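Local coordinates for Alpha/beta fold hydrolase (Pseudomonas aeruginosa, PDB 6I8W), which degrades phospholipids as a membrane-bound phospholipase A and virulence factor of the alpha/beta hydrolase fold, at residues A[32-37]-A[78-83]; A[159-164]-A[256-261]; A[198-203]-A[288-293]; A[279-284]-A[294-299]. One frame throughout, in Å; residues are numbered along the deposited sequence. Where two conformers were deposited one is given.

From the N terminus, contact 1 comes first: it closes a loop through the first three strands and brings the end of helix 3-38 against helix 79-82. Contact 2 opens later, joining the end of strand 154-160 to the loop after strand 250-255 across the whole inserted helical region. Contact 3 crosses it, since residues 198-203 leave from inside that loop and meet helix 288-291 beyond its end. Contact 4, a short closure between the edge strand 276-281 and helix 293-308, crosses contact 3 in turn but follows contact 2 in series. R80 packs on P293 of contact 3, and F81 packs on residues of both contacts 3 and 4.

Contact 1. Residues A[32-37]-A[78-83]; sequences TVERGL and WLRFAR. With BOG (octyl beta-D-glucopyranoside), chain D; IPA (isopropyl alcohol), chain E.
The guanidinium of R80 presents its edge to the carboxylate of E34, while C3 of an isopropanol molecule, probably from the crystallisation liquor, lies over one of its faces and O1 of the octyl glucoside approaches it obliquely. The grip is side-on and two-pronged: NE of R80 meets OE1 of E34 at 3.0 Å, and NH2 of R80 meets OE2 of E34, also at 3.0 Å. NH2 has its partner in the guanidinium plane, yet both oxygens are approached from above the carboxylate, the two planes being turned 65° apart. OE2 of E34 has a second donor, O6 of the octyl glucoside, 2.6 Å away. The arginine chain runs extended from CG to NE. Next to the ion pair, CD1 of L79 touches CB of E34 at 3.5 Å and CG of R35 at 3.9 Å; the charged tip of R35 turns elsewhere, to E42 and D76. In the conformer described, one of two deposited, R83 donates from NH1 to L37 O at 2.8 Å and has CB of L37 over one face of its guanidinium. Isopropanol O2 takes the backbone N-H of R80 at 3.1 Å. A bidentate arginine-glutamate salt bridge beside an apolar leucine contact thus docks the long N-terminal helix, consistent with a membrane-embedded segment, onto the alpha/beta hydrolase fold.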
# COMPACT_ATOMS: atom_id res chain seq x y z
N THR A 32 -15.37 -5.73 7.17
CA THR A 32 -16.68 -5.92 6.56
C THR A 32 -17.33 -4.56 6.31
O THR A 32 -17.88 -4.31 5.23
CB THR A 32 -17.58 -6.79 7.46
OG1 THR A 32 -17.01 -8.10 7.54
CG2 THR A 32 -19.00 -6.89 6.91
N VAL A 33 -17.23 -3.65 7.28
CA VAL A 33 -17.83 -2.33 7.11
C VAL A 33 -17.14 -1.51 6.02
O VAL A 33 -17.78 -1.03 5.08
CB VAL A 33 -17.80 -1.52 8.42
CG1 VAL A 33 -18.23 -0.05 8.18
CG2 VAL A 33 -18.68 -2.15 9.46
N GLU A 34 -15.83 -1.38 6.13
CA GLU A 34 -15.10 -0.51 5.23
C GLU A 34 -15.06 -1.07 3.80
O GLU A 34 -15.19 -0.32 2.84
CB GLU A 34 -13.68 -0.25 5.77
CG GLU A 34 -13.68 0.56 7.10
CD GLU A 34 -14.04 2.05 6.93
OE1 GLU A 34 -13.81 2.63 5.85
OE2 GLU A 34 -14.51 2.66 7.92
N ARG A 35 -14.88 -2.38 3.65
CA ARG A 35 -14.93 -2.99 2.32
C ARG A 35 -16.35 -2.87 1.73
O ARG A 35 -16.52 -2.59 0.54
CB ARG A 35 -14.49 -4.46 2.36
CG ARG A 35 -13.01 -4.63 2.75
CD ARG A 35 -12.66 -6.10 2.99
NE ARG A 35 -11.25 -6.27 3.34
CZ ARG A 35 -10.66 -7.44 3.53
NH1 ARG A 35 -11.36 -8.56 3.38
NH2 ARG A 35 -9.37 -7.49 3.83
N GLY A 36 -17.36 -3.11 2.56
CA GLY A 36 -18.74 -3.05 2.10
C GLY A 36 -19.10 -1.64 1.63
O GLY A 36 -19.75 -1.46 0.58
N LEU A 37 -18.68 -0.63 2.38
CA LEU A 37 -18.94 0.76 1.97
C LEU A 37 -18.23 1.10 0.66
O LEU A 37 -18.72 1.91 -0.11
CB LEU A 37 -18.52 1.74 3.07
CG LEU A 37 -19.41 1.78 4.32
CD1 LEU A 37 -18.71 2.61 5.39
CD2 LEU A 37 -20.80 2.37 4.01
N TRP A 78 -6.44 0.95 0.93
CA TRP A 78 -7.12 1.61 -0.19
C TRP A 78 -8.63 1.77 -0.06
O TRP A 78 -9.24 2.33 -0.97
CB TRP A 78 -6.83 0.83 -1.48
CG TRP A 78 -5.37 0.81 -1.86
CD1 TRP A 78 -4.48 -0.23 -1.73
CD2 TRP A 78 -4.64 1.90 -2.44
NE1 TRP A 78 -3.22 0.16 -2.19
CE2 TRP A 78 -3.31 1.46 -2.63
CE3 TRP A 78 -4.99 3.20 -2.83
CZ2 TRP A 78 -2.33 2.28 -3.20
CZ3 TRP A 78 -4.02 4.01 -3.37
CH2 TRP A 78 -2.71 3.55 -3.56
N LEU A 79 -9.24 1.29 1.03
CA LEU A 79 -10.71 1.16 1.07
C LEU A 79 -11.47 2.47 0.88
O LEU A 79 -12.40 2.55 0.08
CB LEU A 79 -11.16 0.52 2.39
CG LEU A 79 -10.45 -0.81 2.69
CD1 LEU A 79 -11.03 -1.49 3.92
CD2 LEU A 79 -10.53 -1.71 1.48
N ARG A 80 -11.12 3.48 1.66
CA ARG A 80 -11.88 4.72 1.61
C ARG A 80 -11.61 5.49 0.32
O ARG A 80 -12.47 6.18 -0.20
CB ARG A 80 -11.57 5.58 2.84
CG ARG A 80 -12.20 5.01 4.11
CD ARG A 80 -11.68 5.66 5.37
NE ARG A 80 -12.35 5.11 6.55
CZ ARG A 80 -12.01 5.41 7.79
NH1 ARG A 80 -11.03 6.27 8.02
NH2 ARG A 80 -12.67 4.86 8.81
N PHE A 81 -10.39 5.34 -0.18
CA PHE A 81 -9.99 5.93 -1.45
C PHE A 81 -10.77 5.32 -2.61
O PHE A 81 -11.15 6.00 -3.55
CB PHE A 81 -8.48 5.72 -1.63
CG PHE A 81 -7.91 6.16 -2.97
CD1 PHE A 81 -7.56 7.48 -3.19
CD2 PHE A 81 -7.62 5.22 -3.96
CE1 PHE A 81 -6.98 7.87 -4.40
CE2 PHE A 81 -7.06 5.60 -5.15
CZ PHE A 81 -6.74 6.94 -5.38
N ALA A 82 -11.00 4.02 -2.53
CA ALA A 82 -11.63 3.26 -3.60
C ALA A 82 -13.14 3.47 -3.64
O ALA A 82 -13.77 3.30 -4.68
CB ALA A 82 -11.32 1.74 -3.43
N ARG A 83 -13.71 3.87 -2.52
CA ARG A 83 -15.15 4.03 -2.41
C ARG A 83 -15.76 4.89 -3.54
O ARG A 83 -16.70 4.47 -4.20
CB ARG A 83 -15.49 4.59 -1.02
CG ARG A 83 -16.95 4.88 -0.77
CD ARG A 83 -17.26 4.63 0.69
NE ARG A 83 -18.31 5.50 1.24
CZ ARG A 83 -19.61 5.37 0.98
NH1 ARG A 83 -20.03 4.42 0.15
NH2 ARG A 83 -20.48 6.20 1.54
C1 BOG D . -13.31 3.23 12.55
O1 BOG D . -12.10 3.21 11.81
C2 BOG D . -13.57 4.68 12.98
O2 BOG D . -12.80 4.94 14.15
C3 BOG D . -15.03 5.03 13.25
O3 BOG D . -15.21 6.44 13.45
C4 BOG D . -15.84 4.55 12.06
O4 BOG D . -17.22 4.96 12.18
C5 BOG D . -15.69 3.03 12.05
O5 BOG D . -14.34 2.67 11.73
C6 BOG D . -16.68 2.34 11.10
O6 BOG D . -16.06 1.98 9.87
C1' BOG D . -11.69 1.90 11.42
C2' BOG D . -10.61 2.03 10.35
C3' BOG D . -9.80 3.30 10.60
C4' BOG D . -8.55 3.35 9.75
C5' BOG D . -7.42 3.97 10.57
C6' BOG D . -6.25 4.36 9.69
C7' BOG D . -4.97 4.45 10.52
C8' BOG D . -5.16 5.40 11.68
C1 IPA E . -7.52 2.77 5.66
C2 IPA E . -8.83 2.45 4.97
C3 IPA E . -9.94 2.22 5.99
O2 IPA E . -9.17 3.52 4.08

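Contact 2. Residues A[159-164]-A[256-261]; sequences LIDNAG and DRDRVL
Two carboxylates meet in the polar half of this contact: OD2 of D161 lies 2.6 Å from OD2 of D258. The side chains slide past one another in opposite directions, with their carboxylate planes 37° apart, and OD2 of D258 also comes within 3.3 Å of CB of D161. Each of these oxygens has a further partner: OD2 of D161 accepts the backbone N-H of G255, and OD2 of D258 is hydrogen-bonded to ND1 of H286. Hydrogen bonds within the loop fix the other oxygen of D258. Its OD1 receives V260 N at 2.8 Å, nearly in line with the C-O bond, and L261 N at 2.9 Å, from above the carboxylate plane and almost straight (169°). A chi1 of -172° sets CG of D258 beside the carbonyl carbon; OD1 then accepts from the N-H groups two and three residues on, an Asx turn and Asx motif. Apolar and van der Waals contacts make up the remainder and belong to L261. Its CD1 methyl touches D161 O and A163 N, each at 3.4 Å, and so sits against the backbone just past strand 154-160. From there it also reaches CB of A163 at 3.8 Å. The same leucine packs on S137. An acid in the loop after strand 250-255, hydrogen-bonded to H286, with S137 on the probable nucleophile elbow, is what is expected of the Ser-His-Asp catalytic triad in alpha/beta hydrolases, in which D258 would be the probable acid member.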
# COMPACT_ATOMS: atom_id res chain seq x y z
N LEU A 159 1.70 7.87 -9.05
CA LEU A 159 2.74 7.62 -8.07
C LEU A 159 2.40 8.45 -6.86
O LEU A 159 2.49 9.67 -6.89
CB LEU A 159 4.13 7.97 -8.64
CG LEU A 159 4.53 7.14 -9.85
CD1 LEU A 159 5.88 7.60 -10.44
CD2 LEU A 159 4.60 5.66 -9.45
N ILE A 160 1.96 7.79 -5.81
CA ILE A 160 1.51 8.49 -4.62
C ILE A 160 2.59 8.37 -3.56
O ILE A 160 2.70 7.34 -2.89
CB ILE A 160 0.16 7.91 -4.12
CG1 ILE A 160 -0.89 8.05 -5.25
CG2 ILE A 160 -0.30 8.61 -2.83
CD1 ILE A 160 -2.23 7.38 -4.96
N ASP A 161 3.41 9.42 -3.42
CA ASP A 161 4.54 9.38 -2.49
C ASP A 161 5.37 8.11 -2.71
O ASP A 161 5.61 7.35 -1.78
CB ASP A 161 4.04 9.43 -1.03
CG ASP A 161 3.16 10.65 -0.76
OD1 ASP A 161 2.05 10.72 -1.34
OD2 ASP A 161 3.57 11.54 0.03
N ASN A 162 5.80 7.89 -3.95
CA ASN A 162 6.53 6.67 -4.30
C ASN A 162 7.98 6.69 -3.84
O ASN A 162 8.59 7.75 -3.78
CB ASN A 162 6.51 6.47 -5.81
CG ASN A 162 7.20 7.59 -6.55
OD1 ASN A 162 6.69 8.71 -6.62
ND2 ASN A 162 8.36 7.30 -7.12
N ALA A 163 8.52 5.51 -3.55
CA ALA A 163 9.96 5.35 -3.37
C ALA A 163 10.63 5.24 -4.74
O ALA A 163 9.95 5.08 -5.74
CB ALA A 163 10.27 4.11 -2.51
N GLY A 164 11.96 5.31 -4.77
CA GLY A 164 12.67 5.07 -6.01
C GLY A 164 13.54 6.18 -6.58
O GLY A 164 14.27 5.96 -7.55
N ASP A 256 2.55 17.18 1.35
CA ASP A 256 3.68 18.10 1.45
C ASP A 256 4.56 17.81 2.67
O ASP A 256 5.77 18.02 2.62
CB ASP A 256 3.20 19.57 1.49
CG ASP A 256 2.31 19.88 2.70
OD1 ASP A 256 1.81 18.94 3.36
OD2 ASP A 256 2.07 21.08 2.98
N ARG A 257 3.98 17.28 3.74
CA ARG A 257 4.74 17.07 4.98
C ARG A 257 5.13 15.60 5.19
O ARG A 257 5.38 15.17 6.32
CB ARG A 257 3.94 17.58 6.17
CG ARG A 257 3.64 19.09 6.09
CD ARG A 257 2.93 19.60 7.33
NE ARG A 257 3.78 19.52 8.52
CZ ARG A 257 3.36 19.79 9.75
NH1 ARG A 257 2.10 20.16 9.95
NH2 ARG A 257 4.19 19.71 10.78
N ASP A 258 5.18 14.85 4.09
CA ASP A 258 5.64 13.45 4.08
C ASP A 258 7.02 13.38 4.75
O ASP A 258 7.97 14.01 4.28
CB ASP A 258 5.71 12.94 2.63
CG ASP A 258 5.99 11.44 2.54
OD1 ASP A 258 6.57 10.85 3.48
OD2 ASP A 258 5.64 10.85 1.49
N ARG A 259 7.12 12.63 5.84
CA ARG A 259 8.38 12.51 6.56
C ARG A 259 9.15 11.27 6.12
O ARG A 259 10.36 11.14 6.40
CB ARG A 259 8.13 12.47 8.07
CG ARG A 259 7.71 13.81 8.67
CD ARG A 259 6.90 13.63 9.95
NE ARG A 259 7.64 13.01 11.04
CZ ARG A 259 7.15 12.84 12.26
NH1 ARG A 259 5.91 13.24 12.52
NH2 ARG A 259 7.87 12.27 13.22
N VAL A 260 8.46 10.37 5.43
CA VAL A 260 9.06 9.11 5.00
C VAL A 260 9.85 9.27 3.70
O VAL A 260 10.99 8.82 3.59
CB VAL A 260 7.96 8.04 4.80
CG1 VAL A 260 8.58 6.67 4.55
CG2 VAL A 260 7.04 8.01 6.00
N LEU A 261 9.23 9.90 2.71
CA LEU A 261 9.86 10.16 1.42
C LEU A 261 9.59 11.62 1.06
O LEU A 261 8.45 12.09 1.14
CB LEU A 261 9.31 9.23 0.34
CG LEU A 261 9.49 7.73 0.60
CD1 LEU A 261 8.75 6.95 -0.47
CD2 LEU A 261 10.95 7.36 0.64

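Contact 3. Residues A[198-203]-A[288-293]; sequences FVFVQQ and PMVERP. With BOG (octyl beta-D-glucopyranoside), chain D.
A carboxylate receiving consecutive backbone N-H groups is the motif here: E291, the last residue of helix 288-291, binds V201 and Q202 in the loop that leaves helix 191-199. OE2 of E291 accepts from V201 N at 3.0 Å, and OE1 takes the straighter bond from Q202 N at 2.7 Å, with an angle of 171°. Both donors come from above the carboxylate plane. The acid gets there on an extended chain, its CG anti to the backbone N (chi1 -176°). OE2 is gripped further, by G285 N and by a water 2.8 Å away that also donates to V199 O, so several donors surround the buried group and should favour its charged form. A second water links Q202 O with E291 O. Beside these hydrogen bonds, F200 turns its ring edge to the helix. CZ of F200 meets CG1 of V290 at 3.6 Å, close to the ring plane, and CD1 meets CB of E291 at 3.8 Å. The octyl chain of the detergent reaches the same ring obliquely, C7' lying 3.7 Å from CE2 of F200. Helix 191-199 belongs to the helical insertion between strands 154-160 and 250-255, and V199 bonds through its backbone to H286; contact 3 therefore joins that insertion to the loop and short helix that follow the edge strand 276-281.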
# COMPACT_ATOMS: atom_id res chain seq x y z
N PHE A 198 4.26 8.93 12.54
CA PHE A 198 5.30 9.12 11.53
C PHE A 198 4.74 9.33 10.12
O PHE A 198 5.34 10.04 9.30
CB PHE A 198 6.25 7.92 11.54
CG PHE A 198 7.52 8.15 10.78
CD1 PHE A 198 8.41 9.14 11.17
CD2 PHE A 198 7.86 7.34 9.71
CE1 PHE A 198 9.60 9.34 10.48
CE2 PHE A 198 9.04 7.53 9.02
CZ PHE A 198 9.91 8.53 9.40
N VAL A 199 3.59 8.72 9.81
CA VAL A 199 3.07 8.77 8.45
C VAL A 199 1.83 9.66 8.30
O VAL A 199 1.45 9.99 7.18
CB VAL A 199 2.73 7.36 7.91
CG1 VAL A 199 3.96 6.43 7.94
CG2 VAL A 199 1.57 6.76 8.68
N PHE A 200 1.21 10.05 9.42
CA PHE A 200 0.03 10.94 9.39
C PHE A 200 0.30 12.33 9.96
O PHE A 200 0.91 12.47 11.03
CB PHE A 200 -1.14 10.36 10.18
CG PHE A 200 -1.75 9.13 9.58
CD1 PHE A 200 -2.51 9.21 8.42
CD2 PHE A 200 -1.60 7.89 10.20
CE1 PHE A 200 -3.09 8.07 7.87
CE2 PHE A 200 -2.17 6.75 9.66
CZ PHE A 200 -2.91 6.83 8.50
N VAL A 201 -0.20 13.36 9.29
CA VAL A 201 -0.28 14.66 9.94
C VAL A 201 -1.52 14.69 10.83
O VAL A 201 -1.43 14.94 12.03
CB VAL A 201 -0.30 15.81 8.91
CG1 VAL A 201 -0.53 17.15 9.62
CG2 VAL A 201 1.00 15.81 8.12
N GLN A 202 -2.69 14.43 10.25
CA GLN A 202 -3.91 14.29 11.04
C GLN A 202 -4.35 12.85 10.93
O GLN A 202 -4.80 12.40 9.87
CB GLN A 202 -5.04 15.23 10.54
CG GLN A 202 -4.82 16.71 10.84
CD GLN A 202 -6.01 17.58 10.44
OE1 GLN A 202 -6.37 17.66 9.26
NE2 GLN A 202 -6.62 18.23 11.42
N GLN A 203 -4.19 12.11 12.02
CA GLN A 203 -4.48 10.70 11.98
C GLN A 203 -5.99 10.48 12.02
O GLN A 203 -6.67 11.07 12.85
CB GLN A 203 -3.81 9.97 13.13
CG GLN A 203 -4.05 8.47 13.08
CD GLN A 203 -3.99 7.84 14.45
OE1 GLN A 203 -3.00 7.97 15.16
NE2 GLN A 203 -5.07 7.17 14.83
N PRO A 288 -1.59 10.01 1.66
CA PRO A 288 -2.75 10.88 1.39
C PRO A 288 -4.05 10.08 1.16
O PRO A 288 -5.12 10.50 1.61
CB PRO A 288 -2.36 11.64 0.11
CG PRO A 288 -0.91 11.48 -0.04
CD PRO A 288 -0.48 10.25 0.72
N MET A 289 -3.94 8.94 0.49
CA MET A 289 -5.13 8.14 0.17
C MET A 289 -5.75 7.54 1.43
O MET A 289 -6.90 7.12 1.40
CB MET A 289 -4.80 7.02 -0.83
CG MET A 289 -4.13 5.81 -0.21
SD MET A 289 -2.36 6.11 0.12
CE MET A 289 -1.86 4.46 0.64
N VAL A 290 -5.00 7.50 2.54
CA VAL A 290 -5.57 7.08 3.82
C VAL A 290 -5.94 8.29 4.69
O VAL A 290 -7.00 8.30 5.31
CB VAL A 290 -4.60 6.17 4.60
CG1 VAL A 290 -5.21 5.75 5.95
CG2 VAL A 290 -4.22 4.95 3.76
N GLU A 291 -5.06 9.29 4.74
CA GLU A 291 -5.28 10.46 5.59
C GLU A 291 -6.48 11.30 5.13
O GLU A 291 -7.31 11.73 5.94
CB GLU A 291 -4.02 11.33 5.65
CG GLU A 291 -4.18 12.53 6.61
CD GLU A 291 -2.87 13.22 7.00
OE1 GLU A 291 -2.95 14.36 7.52
OE2 GLU A 291 -1.77 12.64 6.83
N ARG A 292 -6.54 11.55 3.83
CA ARG A 292 -7.61 12.35 3.24
C ARG A 292 -8.08 11.65 1.96
O ARG A 292 -7.76 12.07 0.84
CB ARG A 292 -7.12 13.78 2.94
CG ARG A 292 -6.55 14.50 4.18
CD ARG A 292 -6.95 15.97 4.25
NE ARG A 292 -6.38 16.80 3.18
CZ ARG A 292 -5.25 17.48 3.27
NH1 ARG A 292 -4.53 17.46 4.38
NH2 ARG A 292 -4.84 18.22 2.24
N PRO A 293 -8.83 10.55 2.13
CA PRO A 293 -9.12 9.62 1.02
C PRO A 293 -9.99 10.24 -0.08
O PRO A 293 -9.67 10.08 -1.25
CB PRO A 293 -9.91 8.49 1.71
CG PRO A 293 -9.71 8.68 3.19
CD PRO A 293 -9.49 10.14 3.39
C1 BOG D . -13.31 3.23 12.55
O1 BOG D . -12.10 3.21 11.81
C2 BOG D . -13.57 4.68 12.98
O2 BOG D . -12.80 4.94 14.15
C3 BOG D . -15.03 5.03 13.25
O3 BOG D . -15.21 6.44 13.45
C4 BOG D . -15.84 4.55 12.06
O4 BOG D . -17.22 4.96 12.18
C5 BOG D . -15.69 3.03 12.05
O5 BOG D . -14.34 2.67 11.73
C6 BOG D . -16.68 2.34 11.10
O6 BOG D . -16.06 1.98 9.87
C1' BOG D . -11.69 1.90 11.42
C2' BOG D . -10.61 2.03 10.35
C3' BOG D . -9.80 3.30 10.60
C4' BOG D . -8.55 3.35 9.75
C5' BOG D . -7.42 3.97 10.57
C6' BOG D . -6.25 4.36 9.69
C7' BOG D . -4.97 4.45 10.52
C8' BOG D . -5.16 5.40 11.68
O HOH W 1 -0.58 10.58 5.42
O HOH W 2 -7.09 12.62 8.51

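Contact 4. Residues A[279-284]-A[294-299]; sequences VIMENC and EETAQH
OG1 of T296 is gripped by two backbone carbonyls: it is hydrogen-bonded to R292 O and more weakly to P288 O, and M281 comes up against it from the strand. CE of M281 stands 3.4 Å from OG1 of T296, the sulfur SD only slightly farther, and the two side chains cross at about a right angle. The bend at chi3 (58°) is what puts that methyl there, where it also meets E295 tip to tip, CE of M281 lying 3.6 Å from OE2 of E295. OE1 of E295 is salt-bridged to NE of R292, while its OE2 faces the methyl. One helical turn on, the ring of H299 carries the other half of the contact. CG1 of V279 sits over the centre of one ring face, 3.6 Å from the centroid and 9° off the normal, a clear CH-pi contact. M281 runs past the same ring in the opposite direction, CG of M281 approaching CD2 of H299 obliquely at 4.0 Å. Thus V279 and M281 both point at the helix and share H299, while I280 points away. The contact packs the C-terminal helix on the edge strand of the central sheet, as in alpha/beta hydrolases. Strand 276-281 is bonded to strand 250-255; the segments 279-281 and 294-299 run nearly antiparallel (167°), their axes 10.5 Å apart at closest approach. L253 of the neighbouring strand touches V279, T296 and H299, and F81 of helix 79-82 packs on T296 and A297.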
# COMPACT_ATOMS: atom_id res chain seq x y z
N VAL A 279 0.25 16.81 -8.24
CA VAL A 279 -0.60 17.27 -7.16
C VAL A 279 0.18 17.24 -5.84
O VAL A 279 0.69 16.20 -5.46
CB VAL A 279 -1.89 16.43 -7.01
CG1 VAL A 279 -2.64 16.82 -5.74
CG2 VAL A 279 -2.81 16.58 -8.27
N ILE A 280 0.28 18.37 -5.16
CA ILE A 280 0.84 18.38 -3.81
C ILE A 280 -0.25 18.81 -2.86
O ILE A 280 -0.74 19.94 -2.93
CB ILE A 280 2.06 19.32 -3.67
CG1 ILE A 280 3.14 18.94 -4.69
CG2 ILE A 280 2.65 19.26 -2.24
CD1 ILE A 280 4.35 19.88 -4.69
N MET A 281 -0.64 17.91 -1.96
CA MET A 281 -1.68 18.20 -0.98
C MET A 281 -1.08 18.83 0.26
O MET A 281 -0.04 18.40 0.75
CB MET A 281 -2.45 16.92 -0.64
CG MET A 281 -3.34 16.47 -1.82
SD MET A 281 -4.05 14.82 -1.63
CE MET A 281 -4.93 15.01 -0.10
N GLU A 282 -1.74 19.88 0.76
CA GLU A 282 -1.21 20.69 1.85
C GLU A 282 -1.50 20.07 3.23
O GLU A 282 -2.57 19.52 3.45
CB GLU A 282 -1.80 22.10 1.81
CG GLU A 282 -1.08 23.10 2.72
CD GLU A 282 -1.80 23.29 4.04
OE1 GLU A 282 -3.00 22.93 4.12
OE2 GLU A 282 -1.18 23.79 5.00
N ASN A 283 -0.53 20.19 4.13
CA ASN A 283 -0.63 19.68 5.50
C ASN A 283 -1.05 18.21 5.53
O ASN A 283 -1.92 17.82 6.31
CB ASN A 283 -1.62 20.51 6.33
CG ASN A 283 -1.36 20.41 7.83
OD1 ASN A 283 -0.21 20.34 8.26
ND2 ASN A 283 -2.43 20.36 8.62
N CYS A 284 -0.38 17.42 4.70
CA CYS A 284 -0.69 16.01 4.56
C CYS A 284 0.58 15.18 4.62
O CYS A 284 1.67 15.64 4.25
CB CYS A 284 -1.43 15.75 3.24
SG CYS A 284 -2.09 14.10 3.11
N GLU A 294 -11.08 10.89 0.29
CA GLU A 294 -12.00 11.41 -0.73
C GLU A 294 -11.34 12.55 -1.50
O GLU A 294 -11.53 12.70 -2.70
CB GLU A 294 -13.33 11.88 -0.10
CG GLU A 294 -14.18 10.74 0.51
CD GLU A 294 -15.20 10.14 -0.46
OE1 GLU A 294 -15.38 10.69 -1.57
OE2 GLU A 294 -15.84 9.11 -0.10
N GLU A 295 -10.56 13.35 -0.80
CA GLU A 295 -9.81 14.43 -1.43
C GLU A 295 -8.76 13.89 -2.42
O GLU A 295 -8.64 14.37 -3.55
CB GLU A 295 -9.17 15.29 -0.36
CG GLU A 295 -8.25 16.36 -0.88
CD GLU A 295 -7.77 17.26 0.23
OE1 GLU A 295 -8.33 17.15 1.35
OE2 GLU A 295 -6.83 18.04 -0.00
N THR A 296 -8.01 12.88 -2.00
CA THR A 296 -7.01 12.27 -2.86
C THR A 296 -7.68 11.60 -4.07
O THR A 296 -7.19 11.70 -5.18
CB THR A 296 -6.16 11.21 -2.08
OG1 THR A 296 -5.59 11.80 -0.90
CG2 THR A 296 -5.03 10.68 -2.96
N ALA A 297 -8.79 10.91 -3.84
CA ALA A 297 -9.54 10.24 -4.91
C ALA A 297 -10.08 11.24 -5.92
O ALA A 297 -10.21 10.94 -7.10
CB ALA A 297 -10.69 9.41 -4.34
N GLN A 298 -10.46 12.42 -5.44
CA GLN A 298 -10.99 13.45 -6.32
C GLN A 298 -9.90 14.01 -7.24
O GLN A 298 -10.14 14.24 -8.41
CB GLN A 298 -11.62 14.60 -5.51
CG GLN A 298 -13.03 14.31 -5.00
CD GLN A 298 -13.58 15.46 -4.20
OE1 GLN A 298 -14.29 16.32 -4.73
NE2 GLN A 298 -13.25 15.50 -2.91
N HIS A 299 -8.70 14.24 -6.69
CA HIS A 299 -7.55 14.65 -7.52
C HIS A 299 -7.25 13.57 -8.56
O HIS A 299 -6.99 13.86 -9.74
CB HIS A 299 -6.29 14.89 -6.66
CG HIS A 299 -6.26 16.22 -5.97
ND1 HIS A 299 -6.35 17.42 -6.63
CD2 HIS A 299 -6.09 16.53 -4.66
CE1 HIS A 299 -6.26 18.42 -5.77
NE2 HIS A 299 -6.09 17.90 -4.56